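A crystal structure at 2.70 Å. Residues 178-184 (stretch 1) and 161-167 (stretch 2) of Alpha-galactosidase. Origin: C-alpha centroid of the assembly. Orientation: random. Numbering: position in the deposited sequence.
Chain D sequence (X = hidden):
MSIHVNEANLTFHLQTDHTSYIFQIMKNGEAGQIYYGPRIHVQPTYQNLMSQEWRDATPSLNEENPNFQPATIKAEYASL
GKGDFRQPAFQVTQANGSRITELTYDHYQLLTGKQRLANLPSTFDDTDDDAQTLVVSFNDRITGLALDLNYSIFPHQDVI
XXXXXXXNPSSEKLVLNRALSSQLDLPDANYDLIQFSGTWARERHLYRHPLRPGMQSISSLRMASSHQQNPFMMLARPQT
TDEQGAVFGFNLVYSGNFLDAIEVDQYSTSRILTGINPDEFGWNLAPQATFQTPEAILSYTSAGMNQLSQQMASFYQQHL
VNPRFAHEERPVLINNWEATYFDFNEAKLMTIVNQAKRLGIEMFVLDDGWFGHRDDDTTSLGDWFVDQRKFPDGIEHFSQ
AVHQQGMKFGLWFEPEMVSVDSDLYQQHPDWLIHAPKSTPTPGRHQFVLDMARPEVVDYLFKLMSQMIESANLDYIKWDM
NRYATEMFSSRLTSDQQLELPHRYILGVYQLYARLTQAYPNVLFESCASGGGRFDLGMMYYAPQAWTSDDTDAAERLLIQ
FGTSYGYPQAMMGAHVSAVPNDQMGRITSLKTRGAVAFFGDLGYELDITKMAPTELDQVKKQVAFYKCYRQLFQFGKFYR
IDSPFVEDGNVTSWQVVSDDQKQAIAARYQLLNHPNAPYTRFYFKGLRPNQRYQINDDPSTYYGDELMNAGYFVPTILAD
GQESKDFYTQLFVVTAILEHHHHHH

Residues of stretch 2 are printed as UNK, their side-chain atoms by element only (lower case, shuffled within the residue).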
ATOM      1  N   ARG D 178      20.677  26.945 -19.442  1.00 35.79           N
ATOM      2  CA  ARG D 178      19.492  26.536 -18.724  1.00 34.71           C
ATOM      3  C   ARG D 178      18.742  27.787 -18.279  1.00 35.80           C
ATOM      4  O   ARG D 178      19.300  28.632 -17.579  1.00 35.92           O
ATOM      5  CB  ARG D 178      19.904  25.702 -17.510  1.00 33.14           C
ATOM      6  CG  ARG D 178      18.801  25.360 -16.548  1.00 34.03           C
ATOM      7  CD  ARG D 178      19.373  24.519 -15.421  1.00 38.13           C
ATOM      8  NE  ARG D 178      19.899  23.267 -15.939  1.00 42.22           N
ATOM      9  CZ  ARG D 178      19.489  22.067 -15.543  1.00 44.41           C
ATOM     10  NH1 ARG D 178      18.562  21.958 -14.590  1.00 39.20           N
ATOM     11  NH2 ARG D 178      20.013  20.978 -16.100  1.00 45.91           N
ATOM     12  N   ALA D 179      17.485  27.907 -18.694  1.00 34.14           N
ATOM     13  CA  ALA D 179      16.671  29.063 -18.346  1.00 30.96           C
ATOM     14  C   ALA D 179      15.272  28.622 -17.947  1.00 32.73           C
ATOM     15  O   ALA D 179      14.311  28.866 -18.676  1.00 29.81           O
ATOM     16  CB  ALA D 179      16.599  30.013 -19.503  1.00 28.49           C
ATOM     17  N   LEU D 180      15.154  27.969 -16.790  1.00 32.56           N
ATOM     18  CA  LEU D 180      13.842  27.537 -16.315  1.00 30.33           C
ATOM     19  C   LEU D 180      12.926  28.724 -16.058  1.00 31.63           C
ATOM     20  O   LEU D 180      13.382  29.854 -15.947  1.00 30.60           O
ATOM     21  CB  LEU D 180      13.958  26.683 -15.062  1.00 30.44           C
ATOM     22  CG  LEU D 180      14.133  25.166 -15.211  1.00 31.16           C
ATOM     23  CD1 LEU D 180      14.058  24.729 -16.642  1.00 30.72           C
ATOM     24  CD2 LEU D 180      15.422  24.682 -14.550  1.00 33.98           C
ATOM     25  N   SER D 181      11.630  28.457 -15.962  1.00 31.98           N
ATOM     26  CA  SER D 181      10.651  29.516 -15.794  1.00 29.05           C
ATOM     27  C   SER D 181      10.262  29.735 -14.356  1.00 31.77           C
ATOM     28  O   SER D 181       9.838  30.825 -13.991  1.00 35.87           O
ATOM     29  CB  SER D 181       9.399  29.211 -16.590  1.00 28.10           C
ATOM     30  OG  SER D 181       9.724  29.156 -17.955  1.00 32.73           O
ATOM     31  N   SER D 182      10.383  28.699 -13.539  1.00 30.50           N
ATOM     32  CA  SER D 182       9.974  28.792 -12.152  1.00 28.86           C
ATOM     33  C   SER D 182      10.707  27.779 -11.305  1.00 31.61           C
ATOM     34  O   SER D 182      10.906  26.631 -11.718  1.00 32.11           O
ATOM     35  CB  SER D 182       8.475  28.556 -12.022  1.00 30.81           C
ATOM     36  OG  SER D 182       8.135  28.317 -10.666  1.00 34.36           O
ATOM     37  N   GLN D 183      11.122  28.211 -10.120  1.00 30.68           N
ATOM     38  CA  GLN D 183      11.655  27.297  -9.129  1.00 30.57           C
ATOM     39  C   GLN D 183      10.846  27.477  -7.877  1.00 31.63           C
ATOM     40  O   GLN D 183      10.510  28.603  -7.521  1.00 32.54           O
ATOM     41  CB  GLN D 183      13.107  27.613  -8.835  1.00 30.22           C
ATOM     42  CG  GLN D 183      13.602  27.001  -7.567  1.00 32.05           C
ATOM     43  CD  GLN D 183      15.093  27.137  -7.449  1.00 36.05           C
ATOM     44  OE1 GLN D 183      15.793  27.084  -8.451  1.00 36.49           O
ATOM     45  NE2 GLN D 183      15.593  27.303  -6.229  1.00 35.14           N
ATOM     46  N   LEU D 184      10.505  26.372  -7.222  1.00 30.71           N
ATOM     47  CA  LEU D 184       9.839  26.424  -5.927  1.00 29.10           C
ATOM     48  C   LEU D 184      10.498  25.468  -4.969  1.00 30.58           C
ATOM     49  O   LEU D 184      10.533  24.265  -5.207  1.00 32.25           O
ATOM     50  CB  LEU D 184       8.346  26.096  -6.023  1.00 27.20           C
ATOM     51  CG  LEU D 184       7.713  25.972  -4.625  1.00 33.73           C
ATOM     52  CD1 LEU D 184       7.945  27.259  -3.786  1.00 30.47           C
ATOM     53  CD2 LEU D 184       6.220  25.562  -4.633  1.00 29.88           C
ATOM     54  N   UNK D 161       1.591  33.819 -11.313  1.00 35.83           N
ATOM     55  CA  UNK D 161       2.279  33.524 -12.582  1.00 33.11           C
ATOM     56  C   UNK D 161       3.724  33.978 -12.535  1.00 34.39           C
ATOM     57  O   UNK D 161       3.995  35.106 -12.155  1.00 39.04           O
ATOM     58  c   UNK D 161       0.214  33.850 -13.972  1.00 31.92           C
ATOM     59  c   UNK D 161       2.443  34.011 -15.045  1.00 30.44           C
ATOM     60  c   UNK D 161       1.641  34.265 -13.773  1.00 32.89           C
ATOM     61  N   UNK D 162       4.653  33.127 -12.950  1.00 33.46           N
ATOM     62  CA  UNK D 162       6.074  33.458 -12.852  1.00 31.18           C
ATOM     63  C   UNK D 162       6.785  33.391 -14.184  1.00 31.58           C
ATOM     64  O   UNK D 162       6.402  32.615 -15.055  1.00 32.69           O
ATOM     65  c   UNK D 162       6.770  32.533 -11.850  1.00 30.61           C
ATOM     66  c   UNK D 162       6.322  32.740 -10.410  1.00 31.70           C
ATOM     67  n   UNK D 162       8.801  30.640  -8.496  1.00 30.04           N
ATOM     68  c   UNK D 162       6.861  31.665  -9.497  1.00 31.16           C
ATOM     69  c   UNK D 162       8.360  31.619  -9.503  1.00 29.36           C
ATOM     70  N   UNK D 163       7.810  34.228 -14.346  1.00 32.44           N
ATOM     71  CA  UNK D 163       8.742  34.093 -15.466  1.00 33.00           C
ATOM     72  C   UNK D 163      10.112  34.669 -15.135  1.00 35.87           C
ATOM     73  O   UNK D 163      10.350  35.138 -14.023  1.00 35.77           O
ATOM     74  o   UNK D 163       8.330  36.153 -16.698  1.00 34.08           O
ATOM     75  c   UNK D 163       8.203  34.742 -16.740  1.00 34.18           C
ATOM     76  N   UNK D 164      11.010  34.628 -16.114  1.00 34.43           N
ATOM     77  CA  UNK D 164      12.330  35.215 -15.970  1.00 35.11           C
ATOM     78  C   UNK D 164      12.717  35.866 -17.279  1.00 35.25           C
ATOM     79  O   UNK D 164      12.366  35.371 -18.349  1.00 36.57           O
ATOM     80  c   UNK D 164      13.350  34.154 -15.570  1.00 34.43           C
ATOM     81  N   UNK D 165      13.415  36.995 -17.190  1.00 38.92           N
ATOM     82  CA  UNK D 165      13.919  37.707 -18.362  1.00 37.30           C
ATOM     83  C   UNK D 165      15.359  38.053 -18.117  1.00 39.59           C
ATOM     84  O   UNK D 165      15.677  38.704 -17.125  1.00 42.56           O
ATOM     85  n   UNK D 165      12.050  42.925 -21.351  1.00 46.95           N
ATOM     86  c   UNK D 165      12.517  41.509 -21.275  1.00 44.43           C
ATOM     87  c   UNK D 165      12.886  41.115 -19.851  1.00 42.23           C
ATOM     88  c   UNK D 165      13.582  39.767 -19.799  1.00 40.17           C
ATOM     89  c   UNK D 165      13.147  38.996 -18.581  1.00 38.19           C
ATOM     90  N   UNK D 166      16.231  37.614 -19.012  1.00 40.84           N
ATOM     91  CA  UNK D 166      17.667  37.843 -18.879  1.00 39.52           C
ATOM     92  C   UNK D 166      18.087  39.020 -19.750  1.00 41.55           C
ATOM     93  O   UNK D 166      17.665  39.126 -20.901  1.00 39.73           O
ATOM     94  c   UNK D 166      18.439  36.599 -19.327  1.00 39.52           C
ATOM     95  c   UNK D 166      18.079  33.230 -16.702  1.00 34.50           C
ATOM     96  c   UNK D 166      19.267  33.889 -16.808  1.00 37.87           C
ATOM     97  c   UNK D 166      18.306  35.419 -18.403  1.00 38.17           C
ATOM     98  c   UNK D 166      17.007  33.640 -17.446  1.00 36.60           C
ATOM     99  c   UNK D 166      17.120  34.727 -18.303  1.00 37.96           C
ATOM    100  c   UNK D 166      19.384  34.979 -17.657  1.00 41.14           C
ATOM    101  N   UNK D 167      18.915  39.906 -19.200  1.00 43.74           N
ATOM    102  CA  UNK D 167      19.462  41.023 -19.975  1.00 44.77           C
ATOM    103  C   UNK D 167      20.988  40.990 -19.949  1.00 45.99           C
ATOM    104  O   UNK D 167      21.593  40.739 -18.909  1.00 44.78           O
ATOM    105  c   UNK D 167      18.986  42.407 -19.455  1.00 48.79           C
ATOM    106  c   UNK D 167      19.174  43.474 -20.542  1.00 46.43           C
ATOM    107  o   UNK D 167      17.603  42.347 -19.060  1.00 48.06           O
TER
HETATM  108  O   HOH W   1      11.355  30.726  -9.159  1.00 33.17           O

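Position 161 carries three side-chain carbons, one bonded to the backbone and bearing the other two. A branch at the first carbon with no heteroatom means valine, Val161. It lies out of reach of stretch 1, so its buried hydrocarbon must pack elsewhere in the structure; beta branching suits a strand.

Position 162 has four carbons in a row ending in nitrogen, and its CA-to-CB bond points toward stretch 1. The nitrogen nears oxygens of Ser182 and Gln183. An unbranched chain of this length tipped by an amine is lysine, Lys162. Its NZ gives a weak hydrogen bond to Ser182 OG at 3.2 Å and lies 2.8 Å from Gln183 O. Lysine suits the place because its long chain carries a donor group from one strand to polar atoms on the other.

Position 163 shows one carbon and then one oxygen: serine, Ser163. Its CB points away from stretch 1, and the hydroxyl is hydrogen-bonded elsewhere in the structure, as a buried polar group needs to be. The backbone faces the neighbour instead, with CA of Ser163 3.7 Å from Ser181 O.

Position 164 has a single side-chain carbon, hence alanine, Ala164. This CB points toward stretch 1 and sits 4.3 Å from Leu180 O; a lone methyl fills little space beside that backbone oxygen and asks for no polar partner.

Position 165 again has four carbons in a row ending in nitrogen, so it is Lys165. It is out of reach of stretch 1 and partly exposed, a setting in which a charged amine is easily tolerated.

Position 166 bears one carbon followed by a six-carbon ring without oxygen, which identifies Phe166. The ring approaches Ala179 obliquely, CE1 of Phe166 lying 4.2 Å from Ala179 CB, an apolar contact within a buried setting.

Position 167 has one carbon carrying an oxygen and a carbon: threonine, Thr167. It is out of reach of stretch 1; beta branching favours the extended strand, and partial exposure accommodates the hydroxyl.

The contact is modest, burying 275 Å² in all, and no backbone-to-backbone hydrogen bond joins the stretches. They come closest in register at Ser181 and Ser163, whose CA atoms are 5.0 Å apart, where stretch 1 turns a corner. Beyond it, Lys162 dominates: the O of water 1 accepts hydrogen bonds from Lys162 NZ (2.6 Å) and Gln183 N (2.7 Å), bridging the strands. Before the corner, Phe166 and Ala179 supply the apolar end.

Stretch 2, residues 161-167: VKSAKFT
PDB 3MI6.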